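Local coordinates for ABC transporter substrate binding protein (Ribose) (PDB 4WUT) that binds a monosaccharide, here beta-D-fucopyranose, and probably serves as the solute-binding component of an ABC-type sugar transporter, at residues A[30-33]-A[37-40]; A[112-117]-A[268-273]. All coordinates share one frame; numbering follows the deposited sequence.

Contact 1: A[30-33]-A[37-40]; sequences VKTV and FWQN. With FCB (beta-D-fucopyranose), chain E.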
# COMPACT_ATOMS: atom_id res chain seq x y z
N VAL A 30 -2.51 0.95 -12.07
CA VAL A 30 -1.94 0.66 -10.77
C VAL A 30 -0.46 0.37 -10.86
O VAL A 30 0.11 0.39 -11.95
CB VAL A 30 -2.69 -0.50 -10.08
CG1 VAL A 30 -4.15 -0.11 -9.80
CG2 VAL A 30 -2.61 -1.77 -10.88
N LYS A 31 0.21 0.13 -9.72
CA LYS A 31 1.65 0.03 -9.74
C LYS A 31 2.19 -1.25 -10.38
O LYS A 31 3.29 -1.26 -10.90
CB LYS A 31 2.24 0.15 -8.34
CG LYS A 31 1.90 1.45 -7.59
CD LYS A 31 2.62 1.47 -6.26
CE LYS A 31 2.17 2.59 -5.33
NZ LYS A 31 2.94 2.52 -4.07
N THR A 32 1.40 -2.32 -10.30
CA THR A 32 1.72 -3.58 -10.96
C THR A 32 0.46 -4.41 -10.94
O THR A 32 -0.38 -4.25 -10.07
CB THR A 32 2.85 -4.36 -10.28
OG1 THR A 32 3.15 -5.53 -11.05
CG2 THR A 32 2.48 -4.76 -8.84
N VAL A 33 0.29 -5.29 -11.93
CA VAL A 33 -0.88 -6.16 -11.92
C VAL A 33 -0.56 -7.46 -11.19
O VAL A 33 -1.46 -8.17 -10.73
CB VAL A 33 -1.37 -6.45 -13.35
CG1 VAL A 33 -2.05 -5.22 -13.93
CG2 VAL A 33 -0.20 -6.92 -14.23
N PHE A 37 -2.81 -7.73 -3.67
CA PHE A 37 -3.31 -6.44 -3.20
C PHE A 37 -3.99 -5.70 -4.36
O PHE A 37 -5.13 -5.29 -4.24
CB PHE A 37 -2.19 -5.60 -2.58
CG PHE A 37 -2.64 -4.22 -2.15
CD1 PHE A 37 -2.61 -3.16 -3.02
CD2 PHE A 37 -3.09 -4.00 -0.85
CE1 PHE A 37 -3.04 -1.90 -2.62
CE2 PHE A 37 -3.52 -2.74 -0.47
CZ PHE A 37 -3.48 -1.70 -1.35
N TRP A 38 -3.28 -5.52 -5.48
CA TRP A 38 -3.85 -4.76 -6.60
C TRP A 38 -5.01 -5.51 -7.24
O TRP A 38 -5.94 -4.89 -7.74
CB TRP A 38 -2.79 -4.35 -7.63
CG TRP A 38 -1.79 -3.37 -7.06
CD1 TRP A 38 -0.46 -3.57 -6.86
CD2 TRP A 38 -2.07 -2.06 -6.56
NE1 TRP A 38 0.11 -2.46 -6.28
CE2 TRP A 38 -0.87 -1.52 -6.09
CE3 TRP A 38 -3.23 -1.30 -6.47
CZ2 TRP A 38 -0.79 -0.25 -5.52
CZ3 TRP A 38 -3.15 -0.03 -5.91
CH2 TRP A 38 -1.94 0.48 -5.46
N GLN A 39 -4.99 -6.85 -7.18
CA GLN A 39 -6.12 -7.60 -7.70
C GLN A 39 -7.38 -7.40 -6.86
O GLN A 39 -8.50 -7.49 -7.37
CB GLN A 39 -5.75 -9.08 -7.84
CG GLN A 39 -4.81 -9.32 -9.01
CD GLN A 39 -4.03 -10.62 -8.92
OE1 GLN A 39 -4.26 -11.45 -8.04
NE2 GLN A 39 -3.08 -10.80 -9.84
N ASN A 40 -7.21 -7.15 -5.56
CA ASN A 40 -8.37 -6.82 -4.72
C ASN A 40 -8.90 -5.41 -5.02
O ASN A 40 -10.11 -5.18 -5.01
CB ASN A 40 -8.04 -6.96 -3.24
CG ASN A 40 -9.28 -7.27 -2.40
OD1 ASN A 40 -10.09 -8.13 -2.76
ND2 ASN A 40 -9.45 -6.54 -1.30
C1 FCB E . 0.32 -1.78 -0.32
C2 FCB E . 0.72 -0.36 -0.67
C3 FCB E . 0.72 -0.15 -2.09
C4 FCB E . 1.58 -1.22 -2.80
C5 FCB E . 1.05 -2.59 -2.29
C6 FCB E . 1.81 -3.79 -2.91
O1 FCB E . 0.65 -1.94 0.98
O2 FCB E . -0.28 0.51 -0.06
O3 FCB E . 1.27 1.18 -2.31
O4 FCB E . 3.00 -1.04 -2.53
O5 FCB E . 1.22 -2.69 -0.94
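V30 sets its side chain over one face of the W38 indole, in the loop that joins the first beta strand to the first helix of a periplasmic binding protein fold. V30 CB lies 4.1 Å from the centroid of the six-membered ring and 28° off its normal, a CH-pi contact, while V30 CG1 reaches W38 CE3 at 3.7 Å. The opposite face receives the edge of the F37 ring, F37 CD1 standing 3.7 Å above the indole plane. K31 comes next: its straight chain runs past the W38 rim with CG 3.8 Å from W38 CZ2 and delivers NZ to the sugar, 2.8 Å from FCB O3. W38 CZ2 meets FCB C4, and the sugar stacks on one face of F37, FCB C1 standing 3.8 Å above the ring centre. T32 brings its carbonyl O to 3.3 Å from W38 CD1, a buried oxygen for which the model gives no hydrogen-bond partner, and its CG2 to the same carbon; its OG1 bonds to P62 O, and the indole NE1 to E65. At V33 the contact thins to one weak hydrogen bond, from Q39 NE2 to V33 O, 3.2 Å long and bent to 134° at the hydrogen.

Contact 2: A[112-117]-A[268-273]; sequences IIDSML and YQMGEK. With FCB (beta-D-fucopyranose), chain E.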
# COMPACT_ATOMS: atom_id res chain seq x y z
N ILE A 112 -6.86 9.82 -7.52
CA ILE A 112 -5.67 9.14 -7.02
C ILE A 112 -6.03 8.20 -5.89
O ILE A 112 -6.79 8.56 -4.97
CB ILE A 112 -4.62 10.17 -6.54
CG1 ILE A 112 -4.30 11.17 -7.66
CG2 ILE A 112 -3.38 9.49 -6.02
CD1 ILE A 112 -3.62 10.58 -8.87
N ILE A 113 -5.52 6.97 -5.97
CA ILE A 113 -5.70 6.01 -4.89
C ILE A 113 -4.37 5.54 -4.32
O ILE A 113 -3.34 5.53 -5.03
CB ILE A 113 -6.55 4.80 -5.32
CG1 ILE A 113 -5.96 4.16 -6.58
CG2 ILE A 113 -8.00 5.21 -5.52
CD1 ILE A 113 -6.46 2.76 -6.84
N ASP A 114 -4.39 5.24 -3.03
CA ASP A 114 -3.35 4.48 -2.34
C ASP A 114 -2.08 5.26 -2.01
O ASP A 114 -1.63 5.28 -0.86
CB ASP A 114 -2.97 3.21 -3.10
CG ASP A 114 -1.83 2.49 -2.46
OD1 ASP A 114 -2.05 1.84 -1.41
OD2 ASP A 114 -0.68 2.59 -2.96
N SER A 115 -1.49 5.88 -3.02
CA SER A 115 -0.18 6.51 -2.89
C SER A 115 -0.30 7.95 -3.36
O SER A 115 -0.79 8.22 -4.45
CB SER A 115 0.84 5.79 -3.77
OG SER A 115 1.27 4.60 -3.16
N MSE A 116 0.14 8.87 -2.51
CA MSE A 116 0.01 10.28 -2.80
C MSE A 116 0.81 10.75 -4.01
O MSE A 116 1.81 10.13 -4.43
CB MSE A 116 0.47 11.11 -1.59
CG MSE A 116 1.82 10.75 -1.06
SE MSE A 116 2.57 12.10 0.14
CE MSE A 116 2.86 13.57 -1.13
N LEU A 117 0.33 11.85 -4.57
CA LEU A 117 1.13 12.69 -5.46
C LEU A 117 1.67 13.89 -4.69
O LEU A 117 1.12 14.29 -3.67
CB LEU A 117 0.28 13.24 -6.59
CG LEU A 117 -0.08 12.32 -7.75
CD1 LEU A 117 -0.87 13.09 -8.80
CD2 LEU A 117 1.17 11.67 -8.38
N TYR A 268 -10.20 -3.07 -1.35
CA TYR A 268 -11.42 -3.19 -2.13
C TYR A 268 -12.12 -1.84 -2.22
O TYR A 268 -12.57 -1.45 -3.29
CB TYR A 268 -12.34 -4.23 -1.49
CG TYR A 268 -13.63 -4.54 -2.20
CD1 TYR A 268 -14.76 -3.76 -2.01
CD2 TYR A 268 -13.74 -5.65 -3.03
CE1 TYR A 268 -15.97 -4.08 -2.63
CE2 TYR A 268 -14.93 -5.96 -3.66
CZ TYR A 268 -16.03 -5.18 -3.46
OH TYR A 268 -17.22 -5.50 -4.10
N GLN A 269 -12.21 -1.13 -1.09
CA GLN A 269 -12.87 0.17 -1.06
C GLN A 269 -12.18 1.19 -1.98
O GLN A 269 -12.85 1.98 -2.64
CB GLN A 269 -12.93 0.72 0.38
CG GLN A 269 -13.83 1.94 0.46
CD GLN A 269 -13.84 2.67 1.82
OE1 GLN A 269 -13.29 2.19 2.83
NE2 GLN A 269 -14.47 3.84 1.83
N MSE A 270 -10.85 1.16 -2.05
CA MSE A 270 -10.15 2.09 -2.93
C MSE A 270 -10.61 1.90 -4.36
O MSE A 270 -10.84 2.88 -5.10
CB MSE A 270 -8.64 1.89 -2.84
CG MSE A 270 -8.03 2.30 -1.50
SE MSE A 270 -6.11 1.94 -1.51
CE MSE A 270 -5.85 1.63 0.38
N GLY A 271 -10.75 0.65 -4.78
CA GLY A 271 -11.23 0.36 -6.12
C GLY A 271 -12.70 0.73 -6.30
O GLY A 271 -13.05 1.39 -7.27
N GLU A 272 -13.56 0.30 -5.38
CA GLU A 272 -14.99 0.52 -5.55
C GLU A 272 -15.33 2.01 -5.47
O GLU A 272 -15.98 2.56 -6.37
CB GLU A 272 -15.78 -0.25 -4.48
CG GLU A 272 -17.26 -0.39 -4.79
CD GLU A 272 -18.04 -1.01 -3.65
OE1 GLU A 272 -17.60 -0.86 -2.49
OE2 GLU A 272 -19.08 -1.64 -3.92
N LYS A 273 -14.88 2.67 -4.40
CA LYS A 273 -15.17 4.09 -4.23
C LYS A 273 -14.35 4.95 -5.17
O LYS A 273 -14.75 6.07 -5.52
CB LYS A 273 -14.95 4.55 -2.79
CG LYS A 273 -15.50 5.95 -2.55
CD LYS A 273 -15.95 6.18 -1.15
CE LYS A 273 -16.46 7.61 -1.02
NZ LYS A 273 -17.35 7.82 0.15
C1 FCB E . 0.32 -1.78 -0.32
C2 FCB E . 0.72 -0.36 -0.67
C3 FCB E . 0.72 -0.15 -2.09
C4 FCB E . 1.58 -1.22 -2.80
C5 FCB E . 1.05 -2.59 -2.29
C6 FCB E . 1.81 -3.79 -2.91
O1 FCB E . 0.65 -1.94 0.98
O2 FCB E . -0.28 0.51 -0.06
O3 FCB E . 1.27 1.18 -2.31
O4 FCB E . 3.00 -1.04 -2.53
O5 FCB E . 1.22 -2.69 -0.94
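D114 and M270, a selenomethionine, meet behind the D114 carboxylate that holds the sugar, where strand 110-113 of the periplasmic binding protein fold runs out into a binding loop and helix 267-282 passes alongside. The close part is small and apolar: the two segments bury 160 Å² in all, and three residues account for nearly all of it. With chi2 at 179° the M270 side chain reaches out straight, which carries SE to the start of the loop, 3.7 Å from D114 CB. One residue back, I113 directs its side chain at the helix backbone; its CG2 lies 3.7 Å from M270 O but 4.3 Å from M270 CB, so the helix backbone is approached more closely than the side chain. I113 also touches L129, and M270 touches T131 and T293, which sets the pair against strands 127-130 and 290-298 and the loop at T131.

The contact slackens quickly along the helix. Y268, E272 and K273 are partly exposed, and the side chain of K273 comes no nearer than 7.5 Å to segment 112-117. On the sugar side D114 is gripped instead by polar bonds. With CG anti to the backbone N (chi1 175°), its carboxylate faces the ligand: OD1 accepts from FCB O2 at 2.6 Å, and OD2 accepts from FCB O3 through a very short bond. S115, whose hydroxyl is also bonded to S165 N, adds a second donor to that oxygen, with S115 OG 2.8 Å from D114 OD2 and placed 42° out of the carboxylate plane.

Overall arrangement
From the N terminus, strand 25-29 leads into contact 1, which closes a short local turn onto helix 36-49 with three residues between its segments. Contact 2 opens only after that loop has closed and spans 150 intervening residues, so the two lie in series, neither nested nor crossed. It brings the end of strand 110-113 against helix 267-282. Their centres are 11 Å apart and they touch: K31 NZ is hydrogen-bonded to S115 OG, W38 CH2 lies 3.5 Å from D114 OD2, and N40 packs on Y268. The loops after strands 25-29 and 110-113 and the start of helix 36-49 meet at FCB, while helix 267-282 packs behind D114.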